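Local coordinates for leucine aminopeptidase 2 (Saccharomyces cerevisiae, PDB 2XPZ), which cleaves amino acids preferentially from di- and tripeptides as a zinc-dependent M1-family aminopeptidase and has a low epoxide hydrolase activity in vitro, at residues His32-Leu37 against Thr166-Ile171; Lys26-Leu31 against Phe52-Leu57; Leu69-Leu74 against Leu154-Asp159; Ser223-Glu228 against Tyr262-Asn267. All coordinates share one frame; numbering follows the deposited sequence.

Interactions 1, 2 and 3 lie in the N-terminal beta domain, and interaction 4 lies in another sheet, its centre about 21 to 34 Å from theirs. Interactions 1 and 2 share strand 28-40, which runs parallel to strand 165-172 and antiparallel to strand 45-56. Both are partly buried, and each has a mostly apolar face and a more exposed one. Interaction 3 is buried: a loop meets strand 67-71 at the edge of the same sheet, and a carboxylate bonds main chain. Its Phe155 packs on Leu35 of interaction 1, and its Phe158 on Val30 of interaction 2. Interaction 4 is also buried, yet three waters bridge it, against one in interaction 1.

Interaction 1: His32-Leu37 against Thr166-Ile171; sequences HTDLNL and TFTASI
Leu35 and Ala169 pair across two neighbouring parallel strands, 28-40 and 165-172, in the large mixed sheet of the M1 N-terminal domain. The backbones run almost exactly parallel, at 2°. Leu35 bridges two residues of the neighbouring strand, its N donating to Thr168 O at 3.0 Å and its O accepting Ser170 N at 2.8 Å. Leu37 N continues the pattern to Ser170 O. Thr33 N donates to Thr166 O, while the bond from Thr168 N to Thr33 O is weak.

One face is mostly apolar. The side chains of Thr33 and Phe167 lie side by side and point the same way. Thr33 CB sits over one face of the Phe167 ring, toward its rim, in a CH-pi contact 3.9 Å from the centroid. Phe167 has an unusual chi1 of -96°, which leans the ring across to strand 28-40. Leu35 CD1 reaches CE2 of the same ring at 3.7 Å. Leu37 CD1 meets Ile171 CG1 at 4.1 Å. Phe155 covers Leu35 on this side, while Phe179 and Val177 pack on Ile171. The hydroxyl of Thr33 turns to Ser165.

The other face carries Asp34, Asn36, Thr168 and Ser170. Water 1 links Asp34 OD1 to Ser170 OG and donates to the carboxylate. At the start of the segment, His32 CG is anti to the backbone N (chi1 179°), and this carries the imidazole over to strand 165-172. There ND1 shares a hydrogen bond of 2.6 Å with Thr166 OG1, which lies at the ring edge, in its plane.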
loop_
_atom_site.group_PDB
_atom_site.type_symbol
_atom_site.label_atom_id
_atom_site.label_comp_id
_atom_site.label_asym_id
_atom_site.label_seq_id
_atom_site.Cartn_x
_atom_site.Cartn_y
_atom_site.Cartn_z
ATOM N N HIS A 32 -7.078 25.837 -2.472
ATOM C CA HIS A 32 -6.915 25.431 -1.084
ATOM C C HIS A 32 -8.179 24.792 -0.590
ATOM O O HIS A 32 -9.271 25.238 -0.916
ATOM C CB HIS A 32 -6.579 26.632 -0.202
ATOM C CG HIS A 32 -6.415 26.290 1.248
ATOM N ND1 HIS A 32 -5.257 25.731 1.746
ATOM C CD2 HIS A 32 -7.254 26.425 2.293
ATOM C CE1 HIS A 32 -5.396 25.541 3.046
ATOM N NE2 HIS A 32 -6.593 25.950 3.407
ATOM N N THR A 33 -8.023 23.737 0.196
ATOM C CA THR A 33 -9.164 23.000 0.713
ATOM C C THR A 33 -9.097 23.012 2.233
ATOM O O THR A 33 -8.009 22.999 2.815
ATOM C CB THR A 33 -9.191 21.553 0.189
ATOM O OG1 THR A 33 -8.904 21.535 -1.214
ATOM C CG2 THR A 33 -10.550 20.915 0.438
ATOM N N ASP A 34 -10.262 23.068 2.869
ATOM C CA ASP A 34 -10.350 23.104 4.326
ATOM C C ASP A 34 -11.448 22.157 4.801
ATOM O O ASP A 34 -12.572 22.202 4.307
ATOM C CB ASP A 34 -10.620 24.531 4.828
ATOM C CG ASP A 34 -10.592 24.639 6.348
ATOM O OD1 ASP A 34 -9.492 24.597 6.928
ATOM O OD2 ASP A 34 -11.667 24.774 6.974
ATOM N N LEU A 35 -11.108 21.286 5.745
ATOM C CA LEU A 35 -12.056 20.323 6.290
ATOM C C LEU A 35 -12.388 20.656 7.753
ATOM O O LEU A 35 -11.494 20.716 8.595
ATOM C CB LEU A 35 -11.485 18.904 6.178
ATOM C CG LEU A 35 -11.252 18.307 4.785
ATOM C CD1 LEU A 35 -10.285 17.135 4.876
ATOM C CD2 LEU A 35 -12.560 17.886 4.117
ATOM N N ASN A 36 -13.664 20.903 8.051
ATOM C CA ASN A 36 -14.096 21.082 9.438
ATOM C C ASN A 36 -15.016 19.952 9.827
ATOM O O ASN A 36 -16.222 20.005 9.592
ATOM C CB ASN A 36 -14.781 22.425 9.668
ATOM C CG ASN A 36 -14.796 22.817 11.125
ATOM O OD1 ASN A 36 -13.753 22.873 11.773
ATOM N ND2 ASN A 36 -15.980 23.081 11.655
ATOM N N LEU A 37 -14.421 18.926 10.424
ATOM C CA LEU A 37 -15.074 17.639 10.634
ATOM C C LEU A 37 -15.257 17.297 12.112
ATOM O O LEU A 37 -14.478 17.711 12.969
ATOM C CB LEU A 37 -14.260 16.541 9.952
ATOM C CG LEU A 37 -13.854 16.801 8.508
ATOM C CD1 LEU A 37 -12.666 15.931 8.155
ATOM C CD2 LEU A 37 -15.030 16.545 7.583
ATOM N N THR A 166 -3.413 22.297 -1.202
ATOM C CA THR A 166 -2.975 22.362 0.175
ATOM C C THR A 166 -4.200 22.087 1.030
ATOM O O THR A 166 -5.322 22.095 0.538
ATOM C CB THR A 166 -2.293 23.696 0.513
ATOM O OG1 THR A 166 -3.215 24.776 0.354
ATOM C CG2 THR A 166 -1.137 23.926 -0.411
ATOM N N PHE A 167 -3.990 21.800 2.299
ATOM C CA PHE A 167 -5.105 21.446 3.164
ATOM C C PHE A 167 -4.923 22.025 4.541
ATOM O O PHE A 167 -3.826 22.280 4.998
ATOM C CB PHE A 167 -5.214 19.934 3.331
ATOM C CG PHE A 167 -6.177 19.285 2.406
ATOM C CD1 PHE A 167 -5.761 18.849 1.171
ATOM C CD2 PHE A 167 -7.479 19.065 2.785
ATOM C CE1 PHE A 167 -6.632 18.226 0.330
ATOM C CE2 PHE A 167 -8.354 18.441 1.939
ATOM C CZ PHE A 167 -7.928 18.020 0.716
ATOM N N THR A 168 -6.027 22.168 5.229
ATOM C CA THR A 168 -5.998 22.648 6.580
ATOM C C THR A 168 -7.205 21.906 7.154
ATOM O O THR A 168 -8.193 21.721 6.462
ATOM C CB THR A 168 -5.949 24.240 6.584
ATOM O OG1 THR A 168 -5.736 24.752 7.901
ATOM C CG2 THR A 168 -7.160 24.867 5.971
ATOM N N ALA A 169 -7.101 21.353 8.355
ATOM C CA ALA A 169 -8.185 20.497 8.832
ATOM C C ALA A 169 -8.421 20.632 10.324
ATOM O O ALA A 169 -7.485 20.518 11.117
ATOM C CB ALA A 169 -7.914 19.042 8.491
ATOM N N SER A 170 -9.682 20.855 10.690
ATOM C CA SER A 170 -10.128 20.906 12.075
ATOM C C SER A 170 -11.036 19.728 12.306
ATOM O O SER A 170 -12.129 19.671 11.763
ATOM C CB SER A 170 -10.918 22.184 12.336
ATOM O OG SER A 170 -10.050 23.298 12.389
ATOM N N ILE A 171 -10.580 18.787 13.111
ATOM C CA ILE A 171 -11.341 17.581 13.364
ATOM C C ILE A 171 -11.607 17.469 14.854
ATOM O O ILE A 171 -10.680 17.555 15.663
ATOM C CB ILE A 171 -10.586 16.323 12.870
ATOM C CG1 ILE A 171 -10.268 16.459 11.389
ATOM C CG2 ILE A 171 -11.397 15.067 13.132
ATOM C CD1 ILE A 171 -9.070 15.687 10.974
HETATM O O HOH W 1 -9.385 24.488 9.947
#

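Interaction 2: Lys26-Leu31 against Phe52-Leu57; sequences KDFAVL and FQLKKL
Val30 holds CG1 anti to its backbone N (chi1 178°), which brings this methyl to Phe52 CD1 at 4.0 Å. The same torsion sets CG2 beside the backbone N, where it meets Leu54 CD2 at 3.8 Å. The side chains of Val30 and Leu54 lie side by side and point the same way. Phe28 is on the same face. Its CE1 lies alongside Lys56 CG, and its CD1 approaches Leu54 CD1. Phe158 and Val163 also pack on Val30.

The other face carries Ala29 and Lys55. Leu57 CD2 comes to 4.0 Å from Ala29 CB. Leu31 CD1 reaches the aliphatic part of Lys55, with CE at 3.9 Å.

Four backbone bonds join the segments. Ala29 and Lys55 form a hydrogen-bonded pair, with N to O distances of 2.9 Å in both directions. Leu57 N donates to Asp27 O at 2.8 Å. Leu31 N donates to Gln53 O at 2.6 Å. The amide oxygen of Gln53 bonds to Thr113 on the next strand. This is the open end of the antiparallel beta hairpin formed by strands 28-40 and 45-56, in the large mixed sheet of the M1 N-terminal domain.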
loop_
_atom_site.group_PDB
_atom_site.type_symbol
_atom_site.label_atom_id
_atom_site.label_comp_id
_atom_site.label_asym_id
_atom_site.label_seq_id
_atom_site.Cartn_x
_atom_site.Cartn_y
_atom_site.Cartn_z
ATOM N N LYS A 26 -11.175 20.009 -14.812
ATOM C CA LYS A 26 -10.428 20.692 -15.856
ATOM C C LYS A 26 -10.872 22.137 -15.989
ATOM O O LYS A 26 -10.173 22.944 -16.597
ATOM C CB LYS A 26 -10.575 19.973 -17.197
ATOM C CG LYS A 26 -9.689 18.738 -17.353
ATOM C CD LYS A 26 -8.197 19.083 -17.286
ATOM C CE LYS A 26 -7.331 17.852 -17.524
ATOM N NZ LYS A 26 -5.876 18.170 -17.563
ATOM N N ASP A 27 -12.034 22.449 -15.412
ATOM C CA ASP A 27 -12.616 23.799 -15.454
ATOM C C ASP A 27 -12.267 24.650 -14.231
ATOM O O ASP A 27 -12.376 25.870 -14.273
ATOM C CB ASP A 27 -14.143 23.739 -15.580
ATOM C CG ASP A 27 -14.603 23.182 -16.913
ATOM O OD1 ASP A 27 -13.749 22.943 -17.789
ATOM O OD2 ASP A 27 -15.825 22.985 -17.084
ATOM N N PHE A 28 -11.862 24.013 -13.138
ATOM C CA PHE A 28 -11.524 24.751 -11.926
ATOM C C PHE A 28 -10.086 24.528 -11.458
ATOM O O PHE A 28 -9.453 23.517 -11.779
ATOM C CB PHE A 28 -12.498 24.415 -10.787
ATOM C CG PHE A 28 -13.914 24.841 -11.046
ATOM C CD1 PHE A 28 -14.369 26.069 -10.616
ATOM C CD2 PHE A 28 -14.789 24.005 -11.713
ATOM C CE1 PHE A 28 -15.671 26.462 -10.856
ATOM C CE2 PHE A 28 -16.088 24.385 -11.953
ATOM C CZ PHE A 28 -16.532 25.616 -11.527
ATOM N N ALA A 29 -9.578 25.501 -10.710
ATOM C CA ALA A 29 -8.322 25.365 -9.999
ATOM C C ALA A 29 -8.681 25.350 -8.536
ATOM O O ALA A 29 -9.438 26.190 -8.064
ATOM C CB ALA A 29 -7.402 26.520 -10.298
ATOM N N VAL A 30 -8.163 24.369 -7.823
ATOM C CA VAL A 30 -8.432 24.283 -6.418
ATOM C C VAL A 30 -7.250 24.911 -5.747
ATOM O O VAL A 30 -6.155 24.369 -5.804
ATOM C CB VAL A 30 -8.566 22.834 -5.958
ATOM C CG1 VAL A 30 -8.802 22.796 -4.481
ATOM C CG2 VAL A 30 -9.707 22.159 -6.679
ATOM N N LEU A 31 -7.458 26.063 -5.127
ATOM C CA LEU A 31 -6.336 26.790 -4.559
ATOM C C LEU A 31 -6.063 26.361 -3.138
ATOM O O LEU A 31 -4.945 26.486 -2.650
ATOM C CB LEU A 31 -6.549 28.300 -4.644
ATOM C CG LEU A 31 -6.497 28.840 -6.069
ATOM C CD1 LEU A 31 -6.909 30.283 -6.083
ATOM C CD2 LEU A 31 -5.112 28.681 -6.636
ATOM N N PHE A 52 -13.554 25.115 -0.222
ATOM C CA PHE A 52 -12.536 25.170 -1.272
ATOM C C PHE A 52 -12.287 26.621 -1.632
ATOM O O PHE A 52 -13.196 27.436 -1.569
ATOM C CB PHE A 52 -13.002 24.443 -2.545
ATOM C CG PHE A 52 -13.254 22.973 -2.370
ATOM C CD1 PHE A 52 -12.222 22.068 -2.456
ATOM C CD2 PHE A 52 -14.535 22.495 -2.163
ATOM C CE1 PHE A 52 -12.447 20.716 -2.310
ATOM C CE2 PHE A 52 -14.767 21.145 -2.017
ATOM C CZ PHE A 52 -13.718 20.254 -2.094
ATOM N N GLN A 53 -11.061 26.950 -2.011
ATOM C CA GLN A 53 -10.808 28.230 -2.643
ATOM C C GLN A 53 -10.562 27.935 -4.107
ATOM O O GLN A 53 -9.499 27.450 -4.476
ATOM C CB GLN A 53 -9.619 28.947 -1.996
ATOM C CG GLN A 53 -9.661 28.992 -0.456
ATOM C CD GLN A 53 -10.751 29.899 0.103
ATOM O OE1 GLN A 53 -11.328 30.699 -0.614
ATOM N NE2 GLN A 53 -11.028 29.773 1.387
ATOM N N LEU A 54 -11.563 28.198 -4.941
ATOM C CA LEU A 54 -11.498 27.819 -6.350
ATOM C C LEU A 54 -11.282 29.005 -7.263
ATOM O O LEU A 54 -11.702 30.118 -6.961
ATOM C CB LEU A 54 -12.790 27.126 -6.769
ATOM C CG LEU A 54 -13.208 25.964 -5.877
ATOM C CD1 LEU A 54 -14.433 25.290 -6.453
ATOM C CD2 LEU A 54 -12.061 24.983 -5.730
ATOM N N LYS A 55 -10.642 28.758 -8.395
ATOM C CA LYS A 55 -10.523 29.776 -9.423
ATOM C C LYS A 55 -11.060 29.235 -10.749
ATOM O O LYS A 55 -10.647 28.175 -11.195
ATOM C CB LYS A 55 -9.072 30.250 -9.543
ATOM C CG LYS A 55 -8.828 31.276 -10.649
ATOM C CD LYS A 55 -7.473 31.976 -10.499
ATOM C CE LYS A 55 -6.419 31.051 -9.889
ATOM N NZ LYS A 55 -5.017 31.534 -10.092
ATOM N N LYS A 56 -11.998 29.955 -11.366
ATOM C CA LYS A 56 -12.564 29.549 -12.657
ATOM C C LYS A 56 -11.527 29.624 -13.755
ATOM O O LYS A 56 -10.875 30.657 -13.937
ATOM C CB LYS A 56 -13.747 30.428 -13.059
ATOM C CG LYS A 56 -14.996 30.234 -12.243
ATOM C CD LYS A 56 -16.082 31.159 -12.733
ATOM C CE LYS A 56 -17.232 31.184 -11.760
ATOM N NZ LYS A 56 -18.391 31.889 -12.365
ATOM N N LEU A 57 -11.392 28.528 -14.496
ATOM C CA LEU A 57 -10.465 28.454 -15.621
ATOM C C LEU A 57 -11.215 28.593 -16.951
ATOM O O LEU A 57 -12.274 27.996 -17.153
ATOM C CB LEU A 57 -9.671 27.138 -15.581
ATOM C CG LEU A 57 -8.849 26.812 -14.327
ATOM C CD1 LEU A 57 -8.260 25.408 -14.402
ATOM C CD2 LEU A 57 -7.753 27.842 -14.094
#

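Interaction 3: Leu69-Leu74 against Leu154-Asp159; sequences LDTSYL and LFPCFD
Strand 67-71 is an edge strand of the large mixed sheet, and the loop between strands 141-144 and 165-172 pairs with it through one antiparallel bridge. Asp70 N donates to Cys157 O at 2.8 Å. The return bond, Cys157 N to Asp70 O, is weak at 3.3 Å.

The Asp70 carboxylate adds a side-chain bond. Its OD2 accepts Asp159 N at 2.9 Å, using the anti lone pair, away from OD1. Asp70 OD2 also takes the hydroxyl of Thr21, and OD1 takes Leu22 N, so several bonds hold this buried carboxylate. The Asp70 and Asp159 carboxylate planes are 74° apart, and Asp159 turns OD2 to a salt bridge with Arg152. Arg152, which also makes a long, weak ion pair with Asp70 OD1, probably offsets part of the negative charge.

The loop packs on the sheet of the M1 N-terminal domain. The side chain of Leu154 is about 4 Å from that of Leu146, a substrate-binding residue. Pro156 packs against Leu101, Ile116 and Phe118 of the sheet. Leu74 holds CG anti to the backbone N (chi1 -176°), and its side chain crosses Pro156 at about a right angle. Its CD2 presses tightly on the proline ring, 3.4 Å from both CG and CD. Leu69 divides its two methyls. CD1 meets Pro156 CB at 4.1 Å, and CD2 stands over the centre of the Phe158 ring, 3.5 Å from the centroid, as a CH-pi contact.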
loop_
_atom_site.group_PDB
_atom_site.type_symbol
_atom_site.label_atom_id
_atom_site.label_comp_id
_atom_site.label_asym_id
_atom_site.label_seq_id
_atom_site.Cartn_x
_atom_site.Cartn_y
_atom_site.Cartn_z
ATOM N N LEU A 69 -18.927 18.287 -8.770
ATOM C CA LEU A 69 -18.110 17.635 -7.754
ATOM C C LEU A 69 -18.471 16.149 -7.611
ATOM O O LEU A 69 -19.583 15.737 -7.945
ATOM C CB LEU A 69 -18.270 18.340 -6.406
ATOM C CG LEU A 69 -17.633 19.703 -6.181
ATOM C CD1 LEU A 69 -17.743 20.054 -4.716
ATOM C CD2 LEU A 69 -16.190 19.694 -6.593
ATOM N N ASP A 70 -17.520 15.354 -7.118
ATOM C CA ASP A 70 -17.737 13.935 -6.851
ATOM C C ASP A 70 -18.288 13.746 -5.458
ATOM O O ASP A 70 -17.834 14.389 -4.523
ATOM C CB ASP A 70 -16.421 13.164 -6.925
ATOM C CG ASP A 70 -15.863 13.080 -8.322
ATOM O OD1 ASP A 70 -16.529 12.495 -9.198
ATOM O OD2 ASP A 70 -14.742 13.582 -8.536
ATOM N N THR A 71 -19.272 12.865 -5.336
ATOM C CA THR A 71 -19.717 12.337 -4.050
ATOM C C THR A 71 -20.117 10.863 -4.225
ATOM O O THR A 71 -20.362 10.406 -5.342
ATOM C CB THR A 71 -20.910 13.126 -3.431
ATOM O OG1 THR A 71 -22.152 12.597 -3.913
ATOM C CG2 THR A 71 -20.823 14.617 -3.743
ATOM N N SER A 72 -20.161 10.119 -3.124
ATOM C CA SER A 72 -20.649 8.741 -3.139
ATOM C C SER A 72 -21.372 8.526 -1.820
ATOM O O SER A 72 -20.797 8.736 -0.757
ATOM C CB SER A 72 -19.494 7.737 -3.302
ATOM O OG SER A 72 -19.949 6.418 -3.586
ATOM N N TYR A 73 -22.638 8.132 -1.880
ATOM C CA TYR A 73 -23.413 7.965 -0.666
ATOM C C TYR A 73 -22.979 9.003 0.358
ATOM O O TYR A 73 -22.467 8.642 1.414
ATOM C CB TYR A 73 -23.155 6.596 -0.061
ATOM C CG TYR A 73 -23.379 5.406 -0.960
ATOM C CD1 TYR A 73 -24.660 5.005 -1.304
ATOM C CD2 TYR A 73 -22.310 4.644 -1.413
ATOM C CE1 TYR A 73 -24.874 3.903 -2.109
ATOM C CE2 TYR A 73 -22.513 3.536 -2.217
ATOM C CZ TYR A 73 -23.802 3.172 -2.561
ATOM O OH TYR A 73 -24.024 2.072 -3.356
ATOM N N LEU A 74 -23.149 10.285 0.042
ATOM C CA LEU A 74 -22.783 11.365 0.956
ATOM C C LEU A 74 -23.966 12.321 1.104
ATOM O O LEU A 74 -24.608 12.667 0.115
ATOM C CB LEU A 74 -21.557 12.096 0.411
ATOM C CG LEU A 74 -20.852 13.216 1.172
ATOM C CD1 LEU A 74 -20.142 12.707 2.405
ATOM C CD2 LEU A 74 -19.859 13.873 0.231
ATOM N N LEU A 154 -15.917 10.527 1.761
ATOM C CA LEU A 154 -15.631 11.244 2.995
ATOM C C LEU A 154 -16.081 12.712 2.915
ATOM O O LEU A 154 -16.662 13.238 3.863
ATOM C CB LEU A 154 -14.148 11.146 3.347
ATOM C CG LEU A 154 -13.806 11.803 4.679
ATOM C CD1 LEU A 154 -14.602 11.151 5.790
ATOM C CD2 LEU A 154 -12.321 11.715 4.951
ATOM N N PHE A 155 -15.821 13.356 1.777
ATOM C CA PHE A 155 -16.229 14.743 1.541
ATOM C C PHE A 155 -16.383 15.066 0.038
ATOM O O PHE A 155 -15.755 14.421 -0.791
ATOM C CB PHE A 155 -15.237 15.697 2.201
ATOM C CG PHE A 155 -13.861 15.653 1.610
ATOM C CD1 PHE A 155 -13.461 16.606 0.689
ATOM C CD2 PHE A 155 -12.961 14.676 1.992
ATOM C CE1 PHE A 155 -12.199 16.580 0.153
ATOM C CE2 PHE A 155 -11.700 14.643 1.453
ATOM C CZ PHE A 155 -11.318 15.594 0.530
ATOM N N PRO A 156 -17.231 16.053 -0.324
ATOM C CA PRO A 156 -17.383 16.376 -1.747
ATOM C C PRO A 156 -16.158 17.081 -2.281
ATOM O O PRO A 156 -15.650 17.990 -1.643
ATOM C CB PRO A 156 -18.579 17.326 -1.766
ATOM C CG PRO A 156 -19.265 17.122 -0.474
ATOM C CD PRO A 156 -18.180 16.819 0.496
ATOM N N CYS A 157 -15.691 16.666 -3.450
ATOM C CA CYS A 157 -14.445 17.193 -3.986
ATOM C C CYS A 157 -14.220 16.790 -5.445
ATOM O O CYS A 157 -15.028 16.084 -6.040
ATOM C CB CYS A 157 -13.275 16.706 -3.126
ATOM S SG CYS A 157 -13.129 14.893 -2.988
ATOM N N PHE A 158 -13.122 17.270 -6.018
ATOM C CA PHE A 158 -12.629 16.760 -7.289
ATOM C C PHE A 158 -11.781 15.533 -6.971
ATOM O O PHE A 158 -10.600 15.638 -6.636
ATOM C CB PHE A 158 -11.799 17.830 -7.995
ATOM C CG PHE A 158 -12.504 19.154 -8.107
ATOM C CD1 PHE A 158 -13.439 19.368 -9.100
ATOM C CD2 PHE A 158 -12.247 20.175 -7.209
ATOM C CE1 PHE A 158 -14.097 20.577 -9.208
ATOM C CE2 PHE A 158 -12.907 21.392 -7.317
ATOM C CZ PHE A 158 -13.831 21.587 -8.316
ATOM N N ASP A 159 -12.407 14.368 -7.036
ATOM C CA ASP A 159 -11.781 13.144 -6.570
ATOM C C ASP A 159 -10.926 12.523 -7.663
ATOM O O ASP A 159 -11.274 11.491 -8.231
ATOM C CB ASP A 159 -12.850 12.165 -6.094
ATOM C CG ASP A 159 -12.269 10.997 -5.362
ATOM O OD1 ASP A 159 -11.038 10.979 -5.171
ATOM O OD2 ASP A 159 -13.044 10.101 -4.978
#

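Interaction 4: Ser223-Glu228 against Tyr262-Asn267; sequences STVYTE and YDILVN
Tyr226 and Leu265 pair across parallel strands 223-227 and 264-266, in a four-stranded mixed sheet beside the active-site helix 299-304. Helices 232-240 and 243-253 join the two strands in a beta-alpha-beta crossover. Backbone bonds come first. Tyr226 N donates to Ile264 O at 2.9 Å, and Tyr226 O accepts Val266 N at 2.7 Å. Ile264 N reaches Thr224 O at 3.2 Å.

Apolar contacts occupy both faces. Val225 CG2, anti to the backbone N, meets Val266 CG2 at 3.7 Å, and Phe239 of helix 232-240 covers both valines. On the other face, Tyr226 CB touches Leu265 CD1 at 3.6 Å.

Side-chain hydroxyls bond to main-chain oxygens at the two ends. Ser223 OG donates to Tyr262 O at 2.7 Å. Thr227 OG1 donates to Val266 O at 3.1 Å. The Tyr262 side chain touches Glu302, the catalytic proton acceptor, and its own hydroxyl bonds to Thr282.

Asp263 and waters form the last group. Asp263 OD1 takes a weak bond from Thr224 N, and water 2 joins it to Thr224 OG1. The carboxylate stands at the edge of the Tyr226 ring, their planes 67° apart. Water 3 donates to Asp263 OD2 and lies 2.5 Å from Tyr226 OH.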
loop_
_atom_site.group_PDB
_atom_site.type_symbol
_atom_site.label_atom_id
_atom_site.label_comp_id
_atom_site.label_asym_id
_atom_site.label_seq_id
_atom_site.Cartn_x
_atom_site.Cartn_y
_atom_site.Cartn_z
ATOM N N SER A 223 10.549 12.509 13.307
ATOM C CA SER A 223 9.593 11.405 13.293
ATOM C C SER A 223 9.064 11.035 14.681
ATOM O O SER A 223 9.794 11.030 15.674
ATOM C CB SER A 223 10.199 10.167 12.630
ATOM O OG SER A 223 10.754 10.470 11.362
ATOM N N THR A 224 7.779 10.707 14.711
ATOM C CA THR A 224 7.021 10.420 15.911
ATOM C C THR A 224 6.169 9.232 15.539
ATOM O O THR A 224 5.728 9.139 14.400
ATOM C CB THR A 224 6.030 11.545 16.185
ATOM O OG1 THR A 224 6.739 12.753 16.447
ATOM C CG2 THR A 224 5.161 11.233 17.365
ATOM N N VAL A 225 5.908 8.327 16.475
ATOM C CA VAL A 225 5.031 7.197 16.176
ATOM C C VAL A 225 3.740 7.303 17.008
ATOM O O VAL A 225 3.780 7.673 18.178
ATOM C CB VAL A 225 5.773 5.805 16.293
ATOM C CG1 VAL A 225 6.253 5.541 17.711
ATOM C CG2 VAL A 225 4.893 4.658 15.819
ATOM N N TYR A 226 2.603 7.026 16.365
ATOM C CA TYR A 226 1.287 7.023 17.000
ATOM C C TYR A 226 0.749 5.602 17.038
ATOM O O TYR A 226 0.819 4.885 16.038
ATOM C CB TYR A 226 0.317 7.925 16.230
ATOM C CG TYR A 226 0.782 9.358 16.167
ATOM C CD1 TYR A 226 0.401 10.284 17.143
ATOM C CD2 TYR A 226 1.611 9.792 15.150
ATOM C CE1 TYR A 226 0.831 11.608 17.101
ATOM C CE2 TYR A 226 2.051 11.108 15.105
ATOM C CZ TYR A 226 1.655 12.011 16.079
ATOM O OH TYR A 226 2.091 13.320 16.018
ATOM N N THR A 227 0.226 5.190 18.188
ATOM C CA THR A 227 -0.339 3.862 18.316
ATOM C C THR A 227 -1.045 3.722 19.661
ATOM O O THR A 227 -0.975 4.627 20.477
ATOM C CB THR A 227 0.766 2.819 18.177
ATOM O OG1 THR A 227 0.195 1.506 18.155
ATOM C CG2 THR A 227 1.760 2.944 19.318
ATOM N N GLU A 228 -1.745 2.613 19.893
ATOM C CA GLU A 228 -2.316 2.335 21.215
ATOM C C GLU A 228 -1.226 2.332 22.277
ATOM O O GLU A 228 -0.124 1.832 22.037
ATOM C CB GLU A 228 -3.019 0.989 21.234
ATOM C CG GLU A 228 -4.285 0.945 20.436
ATOM C CD GLU A 228 -4.246 -0.131 19.374
ATOM O OE1 GLU A 228 -3.316 -0.111 18.527
ATOM O OE2 GLU A 228 -5.149 -0.993 19.394
ATOM N N TYR A 262 8.369 12.936 9.100
ATOM C CA TYR A 262 7.885 11.624 8.650
ATOM C C TYR A 262 7.374 10.786 9.836
ATOM O O TYR A 262 8.155 10.162 10.558
ATOM C CB TYR A 262 8.941 10.828 7.850
ATOM C CG TYR A 262 8.402 9.492 7.374
ATOM C CD1 TYR A 262 7.569 9.416 6.266
ATOM C CD2 TYR A 262 8.687 8.317 8.061
ATOM C CE1 TYR A 262 7.045 8.217 5.853
ATOM C CE2 TYR A 262 8.171 7.109 7.649
ATOM C CZ TYR A 262 7.349 7.066 6.546
ATOM O OH TYR A 262 6.832 5.863 6.130
ATOM N N ASP A 263 6.057 10.778 10.028
ATOM C CA ASP A 263 5.434 10.104 11.161
ATOM C C ASP A 263 4.799 8.784 10.711
ATOM O O ASP A 263 4.458 8.627 9.539
ATOM C CB ASP A 263 4.335 10.987 11.790
ATOM C CG ASP A 263 4.874 12.223 12.506
ATOM O OD1 ASP A 263 6.070 12.256 12.852
ATOM O OD2 ASP A 263 4.075 13.169 12.732
ATOM N N ILE A 264 4.595 7.866 11.658
ATOM C CA ILE A 264 4.009 6.551 11.387
ATOM C C ILE A 264 2.888 6.251 12.382
ATOM O O ILE A 264 3.110 6.287 13.588
ATOM C CB ILE A 264 5.088 5.427 11.490
ATOM C CG1 ILE A 264 6.092 5.530 10.345
ATOM C CG2 ILE A 264 4.457 4.035 11.539
ATOM C CD1 ILE A 264 7.274 4.623 10.526
ATOM N N LEU A 265 1.684 5.974 11.879
ATOM C CA LEU A 265 0.578 5.514 12.719
ATOM C C LEU A 265 0.511 4.009 12.651
ATOM O O LEU A 265 0.281 3.448 11.590
ATOM C CB LEU A 265 -0.763 6.082 12.251
ATOM C CG LEU A 265 -1.965 5.458 12.959
ATOM C CD1 LEU A 265 -2.119 6.040 14.343
ATOM C CD2 LEU A 265 -3.243 5.640 12.184
ATOM N N VAL A 266 0.724 3.346 13.780
ATOM C CA VAL A 266 0.587 1.904 13.810
ATOM C C VAL A 266 -0.845 1.599 14.223
ATOM O O VAL A 266 -1.234 1.809 15.366
ATOM C CB VAL A 266 1.619 1.260 14.745
ATOM C CG1 VAL A 266 1.621 -0.242 14.579
ATOM C CG2 VAL A 266 3.008 1.804 14.447
ATOM N N ASN A 267 -1.641 1.136 13.265
ATOM C CA ASN A 267 -3.075 0.983 13.470
ATOM C C ASN A 267 -3.485 -0.082 14.462
ATOM O O ASN A 267 -2.652 -0.762 15.043
ATOM C CB ASN A 267 -3.772 0.728 12.145
ATOM C CG ASN A 267 -3.908 1.968 11.339
ATOM O OD1 ASN A 267 -4.819 2.771 11.550
ATOM N ND2 ASN A 267 -2.980 2.167 10.430
HETATM O O HOH W 2 7.275 14.475 14.369
HETATM O O HOH W 3 4.183 14.382 15.195
HETATM O O HOH W 4 -3.920 2.318 16.787
#